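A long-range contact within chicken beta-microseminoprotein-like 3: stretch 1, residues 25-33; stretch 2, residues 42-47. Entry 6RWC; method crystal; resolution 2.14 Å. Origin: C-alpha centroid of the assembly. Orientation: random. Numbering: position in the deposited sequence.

Stretch 1 (25-33) WKTEDCYQC
Stretch 2 42-47: CCSLVS

Two short strands, Tyr 31 to Cys 33 and Cys 42 to Ser 44, run antiparallel, with 158° between their N-to-C directions and axes 4.5 Å apart at closest approach. The register pairs Tyr 31 with Ser 44, Gln 32 with Cys 43 and Cys 33 with Cys 42. Gln 32 and Cys 43 form the hydrogen-bonded pair, their CA atoms 5.5 Å apart; the non-hydrogen-bonded pairs flanking it are narrower, 4.3 Å between the CA atoms of Tyr 31 and Ser 44 and 4.0 Å between those of Cys 33 and Cys 42.

The central pair satisfies its own backbone in both directions. Gln 32 N donates to Cys 43 O at 2.9 Å, and Cys 43 N returns a straighter bond to Gln 32 O at 3.0 Å (168° at the hydrogen). Each carbonyl also meets a CA: Tyr 31 CA lies 3.3 Å from Cys 43 O, and Cys 42 CA lies 3.4 Å from Gln 32 O. A third rung lies beyond the strand ends, where Leu 45 N donates to Cys 30 O at 2.8 Å and 167°. Cys 30 reaches this position with positive phi and psi (64/44), whereas Tyr 31, Gln 32 and Cys 33 are extended, near -110/140. Leu 45, at -91/-18, breaks the extended run of its own stretch.

The other edge of strand 31-33 is occupied within stretch 1. Cys 33 N donates to Trp 25 O (2.8 Å), Trp 25 N to Cys 33 O (3.0 Å), and Thr 27 N to Tyr 31 O (2.7 Å). A type I turn from Thr 27 to Cys 30 makes the connection. Here the p rotamer of Thr 27 lets OG1 serve twice, accepting from Tyr 31 N at 3.0 Å and donating to Asp 29 OD1 at 2.6 Å. Thus Tyr 31 N, which faces away from the partner strand, is satisfied by a side chain.

Cys 33 and Cys 42, both m, point to the same face of the sheet and close a disulfide across their narrow pair, SG to SG 2.0 Å with chi3 109°. Tyr 31 and Ser 44 share that face. With chi1 -77° and chi2 73°, the tyrosine ring lies over Ser 44, whose CB sits 4.0 Å from the ring centroid, 22° off the normal, a CH-pi contact. Ser 44 is t, and its OG accepts a weak bond from Val 46 N at 3.5 Å. At the ring edge, near its plane, lies Cys 42 C, 4.0 Å from Tyr 31 CD2; the closest side-chain pair of the two residues is Tyr 31 CD2 to Cys 42 CB, 4.3 Å.

Gln 32 (t, t) and Cys 43 (m) project from the other face. Leu 45, m then t, points toward stretch 1: its CD2 is 3.8 Å from Gln 32 CB, and its CD1 is 3.7 Å from Lys 26 CD, so aliphatic segments of polar side chains line the leucine. Gln 32 OE1 and Lys 26 NZ find hydrogen bonds elsewhere in the structure. Val 46, t, sets CG2 3.6 Å from Cys 30 CB. Together the stretches bury 499 Å².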

# COMPACT_ATOMS: atom_id res chain seq x y z
N TRP A 25 -2.82 -11.24 0.24
CA TRP A 25 -3.49 -10.60 1.36
C TRP A 25 -2.93 -9.20 1.57
O TRP A 25 -1.80 -8.90 1.17
CB TRP A 25 -3.36 -11.43 2.65
CG TRP A 25 -1.98 -11.44 3.24
CD1 TRP A 25 -1.53 -10.67 4.28
CD2 TRP A 25 -0.88 -12.27 2.85
NE1 TRP A 25 -0.21 -10.97 4.55
CE2 TRP A 25 0.21 -11.95 3.68
CE3 TRP A 25 -0.70 -13.25 1.86
CZ2 TRP A 25 1.45 -12.58 3.57
CZ3 TRP A 25 0.53 -13.87 1.75
CH2 TRP A 25 1.59 -13.53 2.60
N LYS A 26 -3.74 -8.36 2.20
CA LYS A 26 -3.36 -6.99 2.54
C LYS A 26 -3.01 -6.93 4.02
O LYS A 26 -3.67 -7.54 4.86
CB LYS A 26 -4.49 -6.01 2.22
CG LYS A 26 -4.12 -4.55 2.39
CD LYS A 26 -5.27 -3.64 1.96
CE LYS A 26 -6.49 -3.85 2.85
NZ LYS A 26 -7.66 -3.06 2.38
N THR A 27 -1.96 -6.17 4.34
CA THR A 27 -1.47 -6.10 5.71
C THR A 27 -2.14 -4.95 6.45
O THR A 27 -2.96 -4.21 5.91
CB THR A 27 0.05 -5.96 5.72
OG1 THR A 27 0.42 -4.71 5.12
CG2 THR A 27 0.70 -7.09 4.95
N GLU A 28 -1.79 -4.81 7.74
CA GLU A 28 -2.32 -3.72 8.55
C GLU A 28 -1.68 -2.38 8.21
O GLU A 28 -2.23 -1.34 8.58
CB GLU A 28 -2.12 -4.02 10.03
CG GLU A 28 -2.90 -5.22 10.54
CD GLU A 28 -2.62 -5.52 12.00
OE1 GLU A 28 -1.74 -4.86 12.59
OE2 GLU A 28 -3.28 -6.43 12.56
N ASP A 29 -0.53 -2.39 7.54
CA ASP A 29 0.17 -1.16 7.17
C ASP A 29 0.14 -0.92 5.67
O ASP A 29 1.08 -0.35 5.11
CB ASP A 29 1.61 -1.18 7.69
CG ASP A 29 2.39 -2.37 7.17
OD1 ASP A 29 1.77 -3.41 6.86
OD2 ASP A 29 3.63 -2.26 7.07
N CYS A 30 -0.93 -1.37 5.00
CA CYS A 30 -1.20 -1.02 3.61
C CYS A 30 -0.13 -1.55 2.65
O CYS A 30 0.33 -0.86 1.75
CB CYS A 30 -1.39 0.49 3.44
SG CYS A 30 -3.05 1.06 3.84
N TYR A 31 0.27 -2.80 2.87
CA TYR A 31 1.04 -3.57 1.90
C TYR A 31 0.17 -4.70 1.38
O TYR A 31 -0.67 -5.24 2.10
CB TYR A 31 2.31 -4.15 2.52
CG TYR A 31 3.46 -3.17 2.71
CD1 TYR A 31 3.41 -2.20 3.70
CD2 TYR A 31 4.59 -3.24 1.91
CE1 TYR A 31 4.46 -1.31 3.88
CE2 TYR A 31 5.64 -2.35 2.08
CZ TYR A 31 5.57 -1.39 3.07
OH TYR A 31 6.62 -0.51 3.25
N GLN A 32 0.36 -5.06 0.11
CA GLN A 32 -0.22 -6.28 -0.43
C GLN A 32 0.89 -7.31 -0.60
O GLN A 32 1.88 -7.04 -1.29
CB GLN A 32 -0.92 -6.05 -1.77
CG GLN A 32 -1.36 -7.36 -2.42
CD GLN A 32 -2.31 -7.17 -3.58
OE1 GLN A 32 -2.05 -7.63 -4.70
NE2 GLN A 32 -3.44 -6.52 -3.32
N CYS A 33 0.71 -8.46 0.02
CA CYS A 33 1.68 -9.55 -0.04
C CYS A 33 1.14 -10.70 -0.88
O CYS A 33 -0.07 -10.94 -0.93
CB CYS A 33 2.02 -10.06 1.36
SG CYS A 33 2.71 -8.84 2.50
N CYS A 42 6.00 -8.45 -0.74
CA CYS A 42 5.07 -7.46 -0.19
C CYS A 42 5.41 -6.09 -0.76
O CYS A 42 6.55 -5.63 -0.62
CB CYS A 42 5.14 -7.43 1.34
SG CYS A 42 4.72 -8.97 2.19
N CYS A 43 4.43 -5.44 -1.38
CA CYS A 43 4.61 -4.13 -1.99
C CYS A 43 3.68 -3.12 -1.33
O CYS A 43 2.52 -3.44 -1.02
CB CYS A 43 4.35 -4.18 -3.50
SG CYS A 43 5.35 -5.39 -4.41
N SER A 44 4.18 -1.91 -1.13
CA SER A 44 3.38 -0.85 -0.53
C SER A 44 2.26 -0.43 -1.47
O SER A 44 2.49 -0.25 -2.67
CB SER A 44 4.27 0.35 -0.18
OG SER A 44 3.49 1.43 0.29
N LEU A 45 1.06 -0.27 -0.93
CA LEU A 45 -0.09 0.15 -1.72
C LEU A 45 -0.27 1.66 -1.76
O LEU A 45 -0.98 2.16 -2.64
CB LEU A 45 -1.37 -0.49 -1.17
CG LEU A 45 -1.52 -2.01 -1.24
CD1 LEU A 45 -2.78 -2.45 -0.51
CD2 LEU A 45 -1.56 -2.47 -2.69
N VAL A 46 0.34 2.40 -0.84
CA VAL A 46 0.11 3.83 -0.70
C VAL A 46 1.02 4.57 -1.68
O VAL A 46 2.24 4.56 -1.54
CB VAL A 46 0.36 4.30 0.74
CG1 VAL A 46 0.11 5.79 0.86
CG2 VAL A 46 -0.53 3.52 1.70
N SER A 47 0.41 5.20 -2.69
CA SER A 47 1.15 6.07 -3.59
C SER A 47 1.26 7.47 -3.00
O SER A 47 0.27 8.03 -2.51
CB SER A 47 0.47 6.13 -4.96
OG SER A 47 1.15 7.01 -5.83